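TRAP-type transporter, periplasmic component (Cupriavidus necator, PDB 4P8B) binds (2S)-2-acetolactate as the periplasmic solute-binding component of a TRAP transporter and probably delivers it to the membrane subunits for uptake. Local coordinates at residues 216-221 with 292-297; 133-138 with 329-334. All coordinates share one frame; numbering follows the deposited sequence.

From the N terminus the chain passes through three strands and several helices before helix 130-141, whose residues 133-138 open contact 2. It then runs on through strand 144-154 and later elements to strand 213-216 and the short helix 218-223, where contact 1 begins; 70 residues later that loop is closed by helix 289-295. The chain's final helix, 329-340, returns to complete contact 2, so the loop of contact 1 lies wholly within the larger one. Contact 1 ties the segment that follows a ligand-binding strand to helix 289-295, while contact 2 joins two helices away from the ligand. Their centres are 32 Å apart, on opposite sides of the chain's centre.

Contact 1: residues 216-221 with 292-297; sequences NPQSVF and KDMEAH. With X2X ((2S)-2-hydroxy-2-methyl-3-oxobutanoic acid), chain D.
With CG anti to the backbone N (chi1 -177°), the ring of Phe221 swings out from helix 218-223 toward Met294, a selenomethionine in this crystal, whose chain folds at chi2 (-58°) to bring its selenium to the ring. The two side chains run past each other in opposite directions. Met294 SE lies 3.7 Å from Phe221 CD1 and 4.9 Å from the ring centroid, at the edge and near the ring plane: a Met-aromatic contact. A long, flexible, polarisable side chain suits this place, since it can bend to fit a rigid ring. Gln218 approaches the same side chain obliquely, its NE2 3.9 Å from Met294 CG, in van der Waals contact. Trp291 meets the Phe221 ring edge-to-face and also touches Gln218.

At the start of the segment, Asn216 turns its amide to the ligand. The acetolactate hydroxyl OAF donates to Asn216 OD1 at 2.7 Å, and Asn216 ND2 donates to the carboxylate oxygen OAE at 3.0 Å, a bent bond with an N-H...O angle of 140°. An amide suits this task because it accepts and donates at once; Gln214 OE1 also takes a bond from ND2, which should help fix its rotation. Pro217 occupies the N-cap position of helix 218-223, its carbonyl O accepting from Phe221 N. The chemistry thus divides: directional polar bonds read the hydroxy acid, while largely dispersive contacts, including an edge-on Met-aromatic one, join the following helix to helix 289-295.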
# COMPACT_ATOMS: atom_id res chain seq x y z
N ASN A 216 2.04 -2.26 -8.78
CA ASN A 216 0.92 -2.42 -7.83
C ASN A 216 0.79 -3.88 -7.43
O ASN A 216 1.32 -4.78 -8.10
CB ASN A 216 -0.41 -1.96 -8.45
CG ASN A 216 -0.92 -0.64 -7.89
OD1 ASN A 216 -1.14 -0.51 -6.70
ND2 ASN A 216 -1.14 0.34 -8.76
N PRO A 217 0.10 -4.15 -6.31
CA PRO A 217 -0.11 -5.54 -5.93
C PRO A 217 -0.93 -6.31 -6.96
O PRO A 217 -1.74 -5.75 -7.72
CB PRO A 217 -0.84 -5.42 -4.58
CG PRO A 217 -0.52 -4.07 -4.10
CD PRO A 217 -0.49 -3.22 -5.34
N GLN A 218 -0.77 -7.63 -6.94
CA GLN A 218 -1.51 -8.47 -7.85
C GLN A 218 -3.01 -8.27 -7.73
O GLN A 218 -3.71 -8.26 -8.72
CB GLN A 218 -1.17 -9.94 -7.62
CG GLN A 218 -1.75 -10.88 -8.68
CD GLN A 218 -3.17 -11.27 -8.41
OE1 GLN A 218 -3.66 -11.15 -7.29
NE2 GLN A 218 -3.88 -11.73 -9.45
N SER A 219 -3.51 -8.09 -6.52
CA SER A 219 -4.95 -8.00 -6.37
C SER A 219 -5.53 -6.72 -7.00
O SER A 219 -6.68 -6.71 -7.41
CB SER A 219 -5.35 -8.11 -4.91
OG SER A 219 -4.82 -7.03 -4.16
N VAL A 220 -4.72 -5.67 -7.06
CA VAL A 220 -5.07 -4.41 -7.68
C VAL A 220 -4.97 -4.56 -9.19
O VAL A 220 -5.91 -4.19 -9.91
CB VAL A 220 -4.18 -3.29 -7.15
CG1 VAL A 220 -4.43 -2.00 -7.88
CG2 VAL A 220 -4.39 -3.12 -5.64
N PHE A 221 -3.89 -5.16 -9.69
CA PHE A 221 -3.75 -5.45 -11.13
C PHE A 221 -4.96 -6.23 -11.61
O PHE A 221 -5.54 -5.92 -12.65
CB PHE A 221 -2.46 -6.28 -11.32
CG PHE A 221 -2.13 -6.59 -12.75
CD1 PHE A 221 -2.74 -7.66 -13.39
CD2 PHE A 221 -1.22 -5.82 -13.45
CE1 PHE A 221 -2.42 -7.97 -14.70
CE2 PHE A 221 -0.93 -6.12 -14.79
CZ PHE A 221 -1.51 -7.18 -15.39
N LYS A 292 -0.81 -16.84 -12.40
CA LYS A 292 -1.17 -17.73 -13.51
C LYS A 292 -2.53 -17.36 -14.05
O LYS A 292 -2.78 -17.47 -15.26
CB LYS A 292 -1.13 -19.18 -13.04
CG LYS A 292 0.27 -19.66 -12.72
CD LYS A 292 0.27 -21.09 -12.19
CE LYS A 292 1.68 -21.53 -11.81
NZ LYS A 292 1.69 -22.89 -11.19
N ASP A 293 -3.43 -16.92 -13.18
CA ASP A 293 -4.74 -16.45 -13.62
C ASP A 293 -4.61 -15.28 -14.59
O ASP A 293 -5.41 -15.13 -15.52
CB ASP A 293 -5.60 -16.06 -12.42
CG ASP A 293 -5.98 -17.25 -11.56
OD1 ASP A 293 -5.99 -18.38 -12.10
OD2 ASP A 293 -6.27 -17.05 -10.36
N MSE A 294 -3.61 -14.43 -14.38
CA MSE A 294 -3.38 -13.27 -15.23
C MSE A 294 -2.73 -13.70 -16.54
O MSE A 294 -3.08 -13.18 -17.60
CB MSE A 294 -2.47 -12.28 -14.52
CG MSE A 294 -3.07 -11.72 -13.26
SE MSE A 294 -4.76 -10.81 -13.50
CE MSE A 294 -5.93 -12.26 -12.99
N GLU A 295 -1.83 -14.68 -16.50
CA GLU A 295 -1.30 -15.24 -17.75
C GLU A 295 -2.43 -15.62 -18.71
O GLU A 295 -2.35 -15.39 -19.93
CB GLU A 295 -0.42 -16.46 -17.47
CG GLU A 295 0.88 -16.14 -16.76
CD GLU A 295 1.59 -17.39 -16.26
OE1 GLU A 295 1.00 -18.50 -16.30
OE2 GLU A 295 2.75 -17.24 -15.81
N ALA A 296 -3.50 -16.20 -18.17
CA ALA A 296 -4.63 -16.63 -18.96
C ALA A 296 -5.33 -15.47 -19.69
O ALA A 296 -5.99 -15.70 -20.70
CB ALA A 296 -5.64 -17.40 -18.08
N HIS A 297 -5.15 -14.25 -19.20
CA HIS A 297 -5.69 -13.05 -19.83
C HIS A 297 -4.71 -12.42 -20.82
O HIS A 297 -4.92 -11.31 -21.30
CB HIS A 297 -6.04 -12.01 -18.74
CG HIS A 297 -7.29 -12.34 -17.98
ND1 HIS A 297 -8.54 -12.19 -18.51
CD2 HIS A 297 -7.47 -12.81 -16.72
CE1 HIS A 297 -9.45 -12.54 -17.62
NE2 HIS A 297 -8.82 -12.93 -16.52
OAD X2X D . -2.21 4.51 -6.19
CAH X2X D . -1.96 3.26 -6.09
OAE X2X D . -1.19 2.67 -6.90
CAI X2X D . -2.55 2.47 -4.97
CAB X2X D . -4.04 2.35 -5.22
OAF X2X D . -1.89 1.25 -4.80
CAG X2X D . -2.28 3.26 -3.74
OAC X2X D . -3.16 3.98 -3.26
CAA X2X D . -0.94 3.21 -3.10

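Contact 2: residues 133-138 with 329-334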
# COMPACT_ATOMS: atom_id res chain seq x y z
N LYS A 133 5.01 -1.28 16.02
CA LYS A 133 4.65 -0.57 17.24
C LYS A 133 5.23 0.84 17.25
O LYS A 133 4.55 1.80 17.64
CB LYS A 133 5.09 -1.38 18.45
CG LYS A 133 4.28 -2.68 18.61
CD LYS A 133 4.86 -3.58 19.69
CE LYS A 133 4.06 -4.88 19.81
NZ LYS A 133 4.90 -6.08 20.09
N SER A 134 6.47 0.98 16.80
CA SER A 134 7.11 2.29 16.73
C SER A 134 6.35 3.20 15.78
O SER A 134 6.13 4.37 16.06
CB SER A 134 8.57 2.14 16.31
OG SER A 134 9.19 3.41 16.18
N ILE A 135 5.96 2.67 14.62
CA ILE A 135 5.22 3.46 13.64
C ILE A 135 3.86 3.89 14.20
O ILE A 135 3.47 5.05 14.07
CB ILE A 135 5.06 2.70 12.31
CG1 ILE A 135 6.40 2.73 11.57
CG2 ILE A 135 3.97 3.32 11.47
CD1 ILE A 135 6.51 1.78 10.42
N PHE A 136 3.16 2.98 14.87
CA PHE A 136 1.89 3.33 15.50
C PHE A 136 2.04 4.45 16.53
O PHE A 136 1.23 5.37 16.57
CB PHE A 136 1.21 2.12 16.13
CG PHE A 136 0.29 1.37 15.19
CD1 PHE A 136 0.49 1.37 13.83
CD2 PHE A 136 -0.78 0.64 15.71
CE1 PHE A 136 -0.38 0.67 12.97
CE2 PHE A 136 -1.64 -0.05 14.86
CZ PHE A 136 -1.43 -0.04 13.51
N ALA A 137 3.10 4.39 17.34
CA ALA A 137 3.34 5.45 18.32
C ALA A 137 3.55 6.80 17.63
O ALA A 137 3.05 7.83 18.10
CB ALA A 137 4.53 5.12 19.21
N THR A 138 4.28 6.79 16.51
CA THR A 138 4.53 8.00 15.77
C THR A 138 3.22 8.57 15.22
O THR A 138 2.96 9.77 15.27
CB THR A 138 5.53 7.74 14.62
OG1 THR A 138 6.83 7.44 15.17
CG2 THR A 138 5.63 8.96 13.71
N THR A 329 17.65 5.84 10.90
CA THR A 329 18.49 4.68 10.65
C THR A 329 18.26 3.57 11.67
O THR A 329 18.33 2.39 11.36
CB THR A 329 19.97 5.10 10.58
OG1 THR A 329 20.76 3.99 10.14
CG2 THR A 329 20.46 5.61 11.93
N ASP A 330 17.99 3.97 12.92
CA ASP A 330 17.75 2.99 13.97
C ASP A 330 16.47 2.19 13.76
O ASP A 330 16.40 1.01 14.09
CB ASP A 330 17.65 3.68 15.34
CG ASP A 330 18.92 4.40 15.74
OD1 ASP A 330 20.00 4.06 15.20
OD2 ASP A 330 18.83 5.29 16.63
N LEU A 331 15.45 2.83 13.19
CA LEU A 331 14.21 2.12 12.93
C LEU A 331 14.41 1.15 11.77
O LEU A 331 13.93 0.03 11.82
CB LEU A 331 13.08 3.10 12.61
CG LEU A 331 11.70 2.51 12.32
CD1 LEU A 331 11.18 1.78 13.55
CD2 LEU A 331 10.73 3.60 11.87
N VAL A 332 15.14 1.58 10.76
CA VAL A 332 15.40 0.71 9.62
C VAL A 332 16.26 -0.46 10.04
O VAL A 332 16.05 -1.60 9.62
CB VAL A 332 16.03 1.51 8.47
CG1 VAL A 332 16.40 0.56 7.32
CG2 VAL A 332 15.06 2.58 7.98
N THR A 333 17.22 -0.20 10.93
CA THR A 333 18.07 -1.25 11.40
C THR A 333 17.26 -2.29 12.20
O THR A 333 17.46 -3.50 12.06
CB THR A 333 19.18 -0.67 12.23
OG1 THR A 333 20.02 0.15 11.40
CG2 THR A 333 20.00 -1.76 12.85
N LYS A 334 16.32 -1.82 13.02
CA LYS A 334 15.42 -2.74 13.72
C LYS A 334 14.62 -3.60 12.73
O LYS A 334 14.41 -4.79 12.96
CB LYS A 334 14.47 -1.97 14.64
CG LYS A 334 15.15 -1.45 15.88
CD LYS A 334 14.28 -0.48 16.64
CE LYS A 334 15.02 0.06 17.87
NZ LYS A 334 14.15 1.00 18.66
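Leu331 meets Ser134 and Ile135 across this interface through van der Waals contact, its two methyl branches dividing the work. Leu331 CD1 rests against the serine, 3.7 Å from Ser134 OG and 3.8 Å from Ser134 CB. The other branch, Leu331 CD2, faces the isoleucine more loosely, 4.4 Å from Ile135 CG1. Leu331 holds CG anti to its nitrogen (chi1 -179°), which extends the fork across the gap between the helices. A branched leucine suits a place where one side chain must serve two neighbours, and serine suits the helix surface opposite it: the small residue lets a methyl come close to its CB at this partly exposed margin. Ile135 is buried, and although its CB does not head for Leu331, the outer part of its chain comes nearer.

The polar interactions run within the helices. Main-chain bonds such as Thr138 N to Ser134 O and Lys334 N to Asp330 O maintain each helical turn. Thr333 adds a side-chain bond: its OG1 donates to Thr329 O at 2.8 Å, from above the carbonyl plane, while Thr333 N reaches the same oxygen from the opposite face. Threonine can thus satisfy its hydroxyl on the exposed side of its own helix.

Leu108 and Phe111 pack on Ile135, and Leu110 on Leu331, so the loop carrying them lines the join. Lys334 touches Glu130 and Val131, Val332 packs on helix 317-327, and Phe136 stacks on Trp149 of strand 144-154, placing helix 130-141 between the terminal helix and the edge of the five-stranded sheet.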